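Local coordinates for protein TSSL (Francisella novicida, PDB 4ACK) that is the cytoplasmic domain of a DotU-family type VI secretion protein, probably a component of the membrane-bound part of that machine, at residues Ile106-Leu111 with Leu146-Glu151; Phe63-Tyr68 with Ser125-Asn130. One frame throughout, in Å; residues are numbered along the deposited sequence.

Contact 1. Residues Ile106-Leu111 with Leu146-Glu151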
ATOM      1  N   ILE A 106      -7.501   8.965   2.161  1.00 29.02           N
ATOM      2  CA  ILE A 106      -6.288   9.562   1.528  1.00 26.09           C
ATOM      3  C   ILE A 106      -6.527   9.980   0.089  1.00 26.68           C
ATOM      4  O   ILE A 106      -6.183  11.134  -0.321  1.00 27.51           O
ATOM      5  CB  ILE A 106      -5.112   8.589   1.599  1.00 26.29           C
ATOM      6  CG1 ILE A 106      -4.739   8.488   3.076  1.00 22.59           C
ATOM      7  CG2 ILE A 106      -3.921   9.055   0.653  1.00 23.76           C
ATOM      8  CD1 ILE A 106      -3.734   7.355   3.430  1.00 26.08           C
ATOM      9  N   THR A 107      -7.142   9.086  -0.673  1.00 24.75           N
ATOM     10  CA  THR A 107      -7.369   9.322  -2.081  1.00 26.59           C
ATOM     11  C   THR A 107      -8.301  10.543  -2.281  1.00 29.01           C
ATOM     12  O   THR A 107      -8.006  11.391  -3.127  1.00 27.85           O
ATOM     13  CB  THR A 107      -7.929   8.074  -2.769  1.00 26.16           C
ATOM     14  OG1 THR A 107      -7.014   6.952  -2.542  1.00 30.10           O
ATOM     15  CG2 THR A 107      -8.141   8.303  -4.271  1.00 26.82           C
ATOM     16  N   ASP A 108      -9.406  10.627  -1.493  1.00 30.22           N
ATOM     17  CA  ASP A 108     -10.236  11.835  -1.455  1.00 31.99           C
ATOM     18  C   ASP A 108      -9.385  13.092  -1.238  1.00 30.61           C
ATOM     19  O   ASP A 108      -9.556  14.057  -1.917  1.00 31.33           O
ATOM     20  CB  ASP A 108     -11.296  11.787  -0.320  1.00 31.54           C
ATOM     21  CG  ASP A 108     -12.362  10.725  -0.565  1.00 33.63           C
ATOM     22  OD1 ASP A 108     -12.640  10.376  -1.723  1.00 34.59           O
ATOM     23  OD2 ASP A 108     -12.878  10.193   0.431  1.00 38.07           O
ATOM     24  N   ASN A 109      -8.515  13.071  -0.253  1.00 30.61           N
ATOM     25  CA  ASN A 109      -7.723  14.230   0.040  1.00 31.92           C
ATOM     26  C   ASN A 109      -6.811  14.645  -1.113  1.00 33.56           C
ATOM     27  O   ASN A 109      -6.903  15.796  -1.578  1.00 34.18           O
ATOM     28  CB  ASN A 109      -6.946  14.019   1.294  1.00 32.07           C
ATOM     29  CG  ASN A 109      -7.860  13.920   2.539  1.00 36.63           C
ATOM     30  OD1 ASN A 109      -9.065  14.161   2.450  1.00 36.63           O
ATOM     31  ND2 ASN A 109      -7.278  13.581   3.694  1.00 36.63           N
ATOM     32  N   ILE A 110      -6.012  13.713  -1.642  1.00 32.61           N
ATOM     33  CA  ILE A 110      -5.093  14.076  -2.744  1.00 32.37           C
ATOM     34  C   ILE A 110      -5.848  14.428  -3.985  1.00 34.06           C
ATOM     35  O   ILE A 110      -5.344  15.155  -4.826  1.00 33.82           O
ATOM     36  CB  ILE A 110      -4.049  13.007  -3.031  1.00 31.54           C
ATOM     37  CG1 ILE A 110      -4.621  11.775  -3.759  1.00 28.56           C
ATOM     38  CG2 ILE A 110      -3.343  12.663  -1.748  1.00 29.27           C
ATOM     39  CD1 ILE A 110      -3.473  10.683  -4.040  1.00 31.81           C
ATOM     40  N   LEU A 111      -7.087  13.941  -4.103  1.00 35.55           N
ATOM     41  CA  LEU A 111      -7.852  14.278  -5.314  1.00 36.90           C
ATOM     42  C   LEU A 111      -8.582  15.635  -5.222  1.00 37.91           C
ATOM     43  O   LEU A 111      -8.943  16.211  -6.249  1.00 36.48           O
ATOM     44  CB  LEU A 111      -8.846  13.165  -5.752  1.00 36.00           C
ATOM     45  CG  LEU A 111      -8.336  11.895  -6.475  1.00 33.71           C
ATOM     46  CD1 LEU A 111      -9.484  10.924  -6.550  1.00 33.65           C
ATOM     47  CD2 LEU A 111      -7.820  12.184  -7.928  1.00 32.84           C
ATOM     48  N   LEU A 146     -14.832   2.415  -9.074  1.00 29.73           N
ATOM     49  CA  LEU A 146     -14.355   2.617 -10.427  1.00 32.04           C
ATOM     50  C   LEU A 146     -13.994   4.073 -10.695  1.00 32.38           C
ATOM     51  O   LEU A 146     -13.044   4.343 -11.439  1.00 32.82           O
ATOM     52  CB  LEU A 146     -15.389   2.170 -11.456  1.00 32.22           C
ATOM     53  CG  LEU A 146     -15.893   0.743 -11.298  1.00 35.38           C
ATOM     54  CD1 LEU A 146     -16.937   0.554 -12.346  1.00 36.76           C
ATOM     55  CD2 LEU A 146     -14.765  -0.262 -11.424  1.00 36.58           C
ATOM     56  N   ALA A 147     -14.704   4.996 -10.076  1.00 31.14           N
ATOM     57  CA  ALA A 147     -14.389   6.403 -10.259  1.00 31.61           C
ATOM     58  C   ALA A 147     -13.027   6.773  -9.670  1.00 31.62           C
ATOM     59  O   ALA A 147     -12.327   7.585 -10.247  1.00 30.69           O
ATOM     60  CB  ALA A 147     -15.495   7.298  -9.691  1.00 31.27           C
ATOM     61  N   TYR A 148     -12.680   6.216  -8.498  1.00 31.01           N
ATOM     62  CA  TYR A 148     -11.400   6.479  -7.863  1.00 31.59           C
ATOM     63  C   TYR A 148     -10.261   6.079  -8.788  1.00 32.81           C
ATOM     64  O   TYR A 148      -9.268   6.773  -8.903  1.00 32.59           O
ATOM     65  CB  TYR A 148     -11.229   5.638  -6.620  1.00 30.31           C
ATOM     66  CG  TYR A 148     -11.852   6.225  -5.418  1.00 32.07           C
ATOM     67  CD1 TYR A 148     -11.492   7.511  -4.992  1.00 30.87           C
ATOM     68  CD2 TYR A 148     -12.822   5.515  -4.697  1.00 32.01           C
ATOM     69  CE1 TYR A 148     -12.042   8.059  -3.891  1.00 32.18           C
ATOM     70  CE2 TYR A 148     -13.403   6.054  -3.561  1.00 31.03           C
ATOM     71  CZ  TYR A 148     -13.014   7.315  -3.170  1.00 33.62           C
ATOM     72  OH  TYR A 148     -13.583   7.862  -2.071  1.00 31.09           O
ATOM     73  N   LYS A 149     -10.395   4.911  -9.392  1.00 33.28           N
ATOM     74  CA  LYS A 149      -9.440   4.426 -10.385  1.00 35.35           C
ATOM     75  C   LYS A 149      -9.312   5.378 -11.561  1.00 35.56           C
ATOM     76  O   LYS A 149      -8.219   5.814 -11.873  1.00 37.91           O
ATOM     77  CB  LYS A 149      -9.856   3.014 -10.837  1.00 34.84           C
ATOM     78  CG  LYS A 149      -9.446   1.999  -9.783  1.00 37.27           C
ATOM     79  CD  LYS A 149     -10.324   0.805  -9.642  1.00 38.06           C
ATOM     80  CE  LYS A 149     -10.423   0.096 -10.880  1.00 37.45           C
ATOM     81  NZ  LYS A 149     -11.357  -1.059 -10.795  1.00 40.99           N
ATOM     82  N   LYS A 150     -10.421   5.733 -12.174  1.00 37.38           N
ATOM     83  CA  LYS A 150     -10.441   6.618 -13.345  1.00 39.87           C
ATOM     84  C   LYS A 150      -9.808   7.961 -12.942  1.00 40.24           C
ATOM     85  O   LYS A 150      -8.917   8.494 -13.621  1.00 41.39           O
ATOM     86  CB  LYS A 150     -11.892   6.779 -13.847  1.00 40.31           C
ATOM     87  CG  LYS A 150     -12.055   7.514 -15.223  1.00 42.08           C
ATOM     88  CD  LYS A 150     -13.517   7.587 -15.630  0.10 40.73           C
ATOM     89  CE  LYS A 150     -13.711   8.449 -16.871  0.10 40.54           C
ATOM     90  NZ  LYS A 150     -15.154   8.591 -17.212  0.10 40.25           N
ATOM     91  N   GLU A 151     -10.219   8.489 -11.797  1.00 40.35           N
ATOM     92  CA  GLU A 151      -9.803   9.843 -11.421  1.00 40.44           C
ATOM     93  C   GLU A 151      -8.312   9.921 -11.113  1.00 39.89           C
ATOM     94  O   GLU A 151      -7.641  10.864 -11.520  1.00 39.14           O
ATOM     95  CB  GLU A 151     -10.669  10.388 -10.280  1.00 39.74           C
ATOM     96  CG  GLU A 151     -12.094  10.626 -10.738  1.00 45.00           C
ATOM     97  CD  GLU A 151     -12.168  11.594 -11.918  1.00 51.28           C
ATOM     98  OE1 GLU A 151     -11.746  12.752 -11.730  1.00 54.08           O
ATOM     99  OE2 GLU A 151     -12.622  11.213 -13.035  1.00 56.88           O
TER
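The ring of Tyr-148 spans the gap between the two helices, with Asp-108 OD1 and Leu-111 CD1 both at its edge and the methyl of Thr-107 approaching obliquely. Asp-108 OD1 lies in the ring plane and accepts a hydrogen bond from Tyr-148 OH, 2.7 Å away. The oxygen uses its syn lone pair, on the side of OD2, and the carboxylate is turned 36° from the ring. Both side chains have CG anti to their own carbonyl carbon, and their ends meet between the helices, although neither CB points straight across. An acceptor carrying negative charge would tend to hold the phenol protonated.

Thr-107 CG2, anti to the backbone N, comes within 3.5 Å of Tyr-148 CD1. That rotamer puts OG1 beside its backbone N, where it bonds to the carbonyl of Val-103, which leaves the methyl to meet the ring obliquely. One turn on, Leu-111 crosses Glu-151 at about a right angle: CD1 packs 4.0 Å from Glu-151 CB, and CD2 sits over the backbone carbonyl of Glu-151. Glu-151 touches through CB, and its chain bends at chi2 beyond it.

Phe-104 adds a second ring beside Tyr-148, with the planes at about 40°, while Ile-152 packs against both Thr-107 and Leu-111. With axes 11.4 Å apart and crossing at 41°, this is side-chain-mediated helix packing at the surface of an all-helical bundle, joining helix 99-112 to helix 143-153.

Contact 2. Residues Phe63-Tyr68 with Ser125-Asn130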
ATOM      1  N   PHE A  63       1.339   4.771   3.938  1.00 28.79           N
ATOM      2  CA  PHE A  63       0.204   4.002   4.517  1.00 28.59           C
ATOM      3  C   PHE A  63      -0.533   3.098   3.475  1.00 28.07           C
ATOM      4  O   PHE A  63      -0.824   1.956   3.766  1.00 28.82           O
ATOM      5  CB  PHE A  63      -0.791   4.925   5.185  1.00 28.50           C
ATOM      6  CG  PHE A  63      -1.928   4.186   5.812  1.00 28.68           C
ATOM      7  CD1 PHE A  63      -3.047   3.815   5.046  1.00 26.99           C
ATOM      8  CD2 PHE A  63      -1.842   3.793   7.143  1.00 26.62           C
ATOM      9  CE1 PHE A  63      -4.109   3.102   5.649  1.00 27.94           C
ATOM     10  CE2 PHE A  63      -2.908   3.058   7.760  1.00 29.65           C
ATOM     11  CZ  PHE A  63      -4.014   2.723   7.011  1.00 27.74           C
ATOM     12  N   PRO A  64      -0.878   3.625   2.294  1.00 26.42           N
ATOM     13  CA  PRO A  64      -1.593   2.799   1.367  1.00 26.84           C
ATOM     14  C   PRO A  64      -0.792   1.585   0.909  1.00 28.56           C
ATOM     15  O   PRO A  64      -1.389   0.586   0.527  1.00 26.60           O
ATOM     16  CB  PRO A  64      -1.828   3.725   0.160  1.00 26.71           C
ATOM     17  CG  PRO A  64      -1.854   5.132   0.790  1.00 26.50           C
ATOM     18  CD  PRO A  64      -0.803   5.029   1.856  1.00 27.18           C
ATOM     19  N   LEU A  65       0.543   1.697   0.852  1.00 28.68           N
ATOM     20  CA  LEU A  65       1.358   0.574   0.433  1.00 27.61           C
ATOM     21  C   LEU A  65       1.300  -0.463   1.492  1.00 26.45           C
ATOM     22  O   LEU A  65       1.180  -1.644   1.183  1.00 27.32           O
ATOM     23  CB  LEU A  65       2.823   1.005   0.163  1.00 27.78           C
ATOM     24  CG  LEU A  65       3.786  -0.131  -0.136  1.00 29.37           C
ATOM     25  CD1 LEU A  65       3.316  -0.714  -1.481  1.00 29.34           C
ATOM     26  CD2 LEU A  65       5.220   0.459  -0.215  1.00 33.41           C
ATOM     27  N   LEU A  66       1.375  -0.064   2.751  1.00 27.12           N
ATOM     28  CA  LEU A  66       1.204  -1.023   3.852  1.00 28.48           C
ATOM     29  C   LEU A  66      -0.163  -1.708   3.905  1.00 30.14           C
ATOM     30  O   LEU A  66      -0.269  -2.908   4.287  1.00 30.00           O
ATOM     31  CB  LEU A  66       1.375  -0.353   5.197  1.00 28.35           C
ATOM     32  CG  LEU A  66       2.649   0.456   5.431  1.00 34.23           C
ATOM     33  CD1 LEU A  66       2.698   0.950   6.878  1.00 35.56           C
ATOM     34  CD2 LEU A  66       3.902  -0.316   5.086  1.00 37.87           C
ATOM     35  N   ALA A  67      -1.208  -0.930   3.649  1.00 29.93           N
ATOM     36  CA  ALA A  67      -2.558  -1.449   3.592  1.00 30.51           C
ATOM     37  C   ALA A  67      -2.719  -2.441   2.423  1.00 31.08           C
ATOM     38  O   ALA A  67      -3.440  -3.444   2.547  1.00 31.40           O
ATOM     39  CB  ALA A  67      -3.541  -0.308   3.423  1.00 30.32           C
ATOM     40  N   TYR A  68      -2.093  -2.146   1.281  1.00 31.03           N
ATOM     41  CA  TYR A  68      -2.090  -3.062   0.183  1.00 30.41           C
ATOM     42  C   TYR A  68      -1.397  -4.417   0.595  1.00 32.32           C
ATOM     43  O   TYR A  68      -1.956  -5.516   0.367  1.00 31.07           O
ATOM     44  CB  TYR A  68      -1.449  -2.424  -1.035  1.00 31.29           C
ATOM     45  CG  TYR A  68      -0.996  -3.434  -2.087  1.00 31.57           C
ATOM     46  CD1 TYR A  68       0.290  -4.056  -2.011  1.00 35.20           C
ATOM     47  CD2 TYR A  68      -1.873  -3.863  -3.067  1.00 34.12           C
ATOM     48  CE1 TYR A  68       0.688  -5.057  -2.953  1.00 36.00           C
ATOM     49  CE2 TYR A  68      -1.512  -4.837  -4.017  1.00 37.65           C
ATOM     50  CZ  TYR A  68      -0.227  -5.422  -3.972  1.00 39.10           C
ATOM     51  OH  TYR A  68       0.077  -6.344  -4.947  1.00 41.76           O
ATOM     52  N   SER A 125      -2.289   4.781  -7.750  1.00 31.21           N
ATOM     53  CA  SER A 125      -2.466   4.124  -9.069  1.00 32.15           C
ATOM     54  C   SER A 125      -1.863   2.688  -9.051  1.00 32.34           C
ATOM     55  O   SER A 125      -2.517   1.709  -9.445  1.00 32.78           O
ATOM     56  CB  SER A 125      -1.753   4.939 -10.148  1.00 31.54           C
ATOM     57  OG  SER A 125      -2.090   4.432 -11.411  1.00 34.00           O
ATOM     58  N   LEU A 126      -0.658   2.569  -8.508  1.00 31.38           N
ATOM     59  CA  LEU A 126      -0.007   1.274  -8.438  1.00 32.02           C
ATOM     60  C   LEU A 126      -0.773   0.259  -7.621  1.00 31.66           C
ATOM     61  O   LEU A 126      -1.024  -0.830  -8.110  1.00 31.95           O
ATOM     62  CB  LEU A 126       1.453   1.374  -7.900  1.00 30.78           C
ATOM     63  CG  LEU A 126       2.455   2.009  -8.926  1.00 34.40           C
ATOM     64  CD1 LEU A 126       3.735   2.444  -8.240  1.00 31.94           C
ATOM     65  CD2 LEU A 126       2.799   1.094 -10.102  1.00 36.08           C
ATOM     66  N   ILE A 127      -1.116   0.588  -6.368  1.00 31.45           N
ATOM     67  CA  ILE A 127      -1.854  -0.371  -5.544  1.00 31.04           C
ATOM     68  C   ILE A 127      -3.189  -0.726  -6.202  1.00 31.07           C
ATOM     69  O   ILE A 127      -3.545  -1.902  -6.185  1.00 32.37           O
ATOM     70  CB  ILE A 127      -1.960  -0.009  -4.065  1.00 30.51           C
ATOM     71  CG1 ILE A 127      -2.839   1.211  -3.850  1.00 30.08           C
ATOM     72  CG2 ILE A 127      -0.564   0.240  -3.471  1.00 30.95           C
ATOM     73  CD1 ILE A 127      -3.419   1.347  -2.404  1.00 24.12           C
ATOM     74  N   LEU A 128      -3.825   0.223  -6.894  1.00 30.00           N
ATOM     75  CA  LEU A 128      -5.108  -0.030  -7.556  1.00 31.29           C
ATOM     76  C   LEU A 128      -4.955  -0.904  -8.844  1.00 33.41           C
ATOM     77  O   LEU A 128      -5.874  -1.665  -9.191  1.00 33.68           O
ATOM     78  CB  LEU A 128      -5.877   1.289  -7.871  1.00 29.54           C
ATOM     79  CG  LEU A 128      -6.434   2.117  -6.658  1.00 30.20           C
ATOM     80  CD1 LEU A 128      -7.080   3.469  -7.097  1.00 29.28           C
ATOM     81  CD2 LEU A 128      -7.445   1.327  -5.851  1.00 27.42           C
ATOM     82  N   HIS A 129      -3.832  -0.748  -9.563  1.00 33.13           N
ATOM     83  CA  HIS A 129      -3.526  -1.605 -10.693  1.00 34.65           C
ATOM     84  C   HIS A 129      -3.087  -2.949 -10.261  1.00 34.99           C
ATOM     85  O   HIS A 129      -3.181  -3.868 -11.041  1.00 35.80           O
ATOM     86  CB  HIS A 129      -2.519  -0.979 -11.680  1.00 34.94           C
ATOM     87  CG  HIS A 129      -3.191  -0.093 -12.677  1.00 38.77           C
ATOM     88  ND1 HIS A 129      -3.331   1.269 -12.494  1.00 44.08           N
ATOM     89  CD2 HIS A 129      -3.850  -0.389 -13.820  1.00 42.35           C
ATOM     90  CE1 HIS A 129      -4.001   1.780 -13.513  1.00 42.53           C
ATOM     91  NE2 HIS A 129      -4.344   0.789 -14.324  1.00 44.76           N
ATOM     92  N   ASN A 130      -2.577  -3.058  -9.031  1.00 35.11           N
ATOM     93  CA  ASN A 130      -2.403  -4.363  -8.363  1.00 34.57           C
ATOM     94  C   ASN A 130      -3.577  -4.915  -7.495  1.00 33.80           C
ATOM     95  O   ASN A 130      -3.353  -5.720  -6.576  1.00 34.14           O
ATOM     96  CB  ASN A 130      -1.073  -4.370  -7.626  1.00 35.24           C
ATOM     97  CG  ASN A 130       0.095  -4.387  -8.628  1.00 39.57           C
ATOM     98  OD1 ASN A 130       0.493  -5.468  -9.063  1.00 41.82           O
ATOM     99  ND2 ASN A 130       0.514  -3.199  -9.123  1.00 34.07           N
TER
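Ile-127 lies at the centre of the contact, pushing its two branches against different residues of helix 55-79. Its CD1 packs 3.8 Å from Pro-64 CB and also touches the Pro-64 carbonyl oxygen, while CG2 meets Tyr-68 CB at 3.7 Å and extends along to Tyr-68 CG. CG1 takes the crowded position between backbone N and carbonyl carbon (chi1 68°), which leaves CG2 anti to the carbonyl carbon and sends CD1 to Pro-64 and CG2 to Tyr-68. Leu-65 CD1 makes a looser apolar contact with CG2.

Tyr-68 has CG anti to its backbone N, and its ring runs past Ile-127 to the end of the other helix. There the carbonyl oxygen of Asn-130 lies in the ring plane, 3.3 Å from Tyr-68 CE2, an edge contact with no hydrogen bond. Tyr-68 OH rests 3.5 Å from Asn-130 CB, and ring and amide planes stand 79° apart.

Asn-130, the first residue to leave helical geometry, is held by its own helix. Its backbone N and its ND2 both bond to Leu-126 O, the latter at 3.0 Å and nearly straight, which fixes the amide. Ser-125 O likewise receives two donors, His-129 N and His-129 ND1.

Farther out, Arg-18 of helix 4-20 touches both Tyr-68 and Asn-130, and Val-103 of helix 99-112 packs on Ile-127. Helix 55-79 is kinked at Pro-64, whose nitrogen cannot donate to the preceding turn. The near-parallel pair, 14° between axes, is the apolar packing of a helical bundle core, with Asn-130 ND2 bonded back to Leu-126 O where the helix ends.

Overall arrangement
Contact 2 is buried, about 3 Å from the centre of the chain, whereas contact 1 lies at the surface, about 15 Å from it; the two centres are about 12 Å apart. They use four different helices, and their segments alternate along the sequence. Chemistry follows place: between 63-68 and 125-130 the helices meet mostly through apolar branches without a hydrogen bond across, while 106-111 and 146-151 add a tyrosine-aspartate bond to apolar packing across more widely spaced axes. The two are nevertheless continuous. Ile-106 CD1 packs on Pro-64 CG and Phe-63 CD1, and Lys-149 CG lies against Leu-128 CD1, so both pairs of helices belong to one bundle.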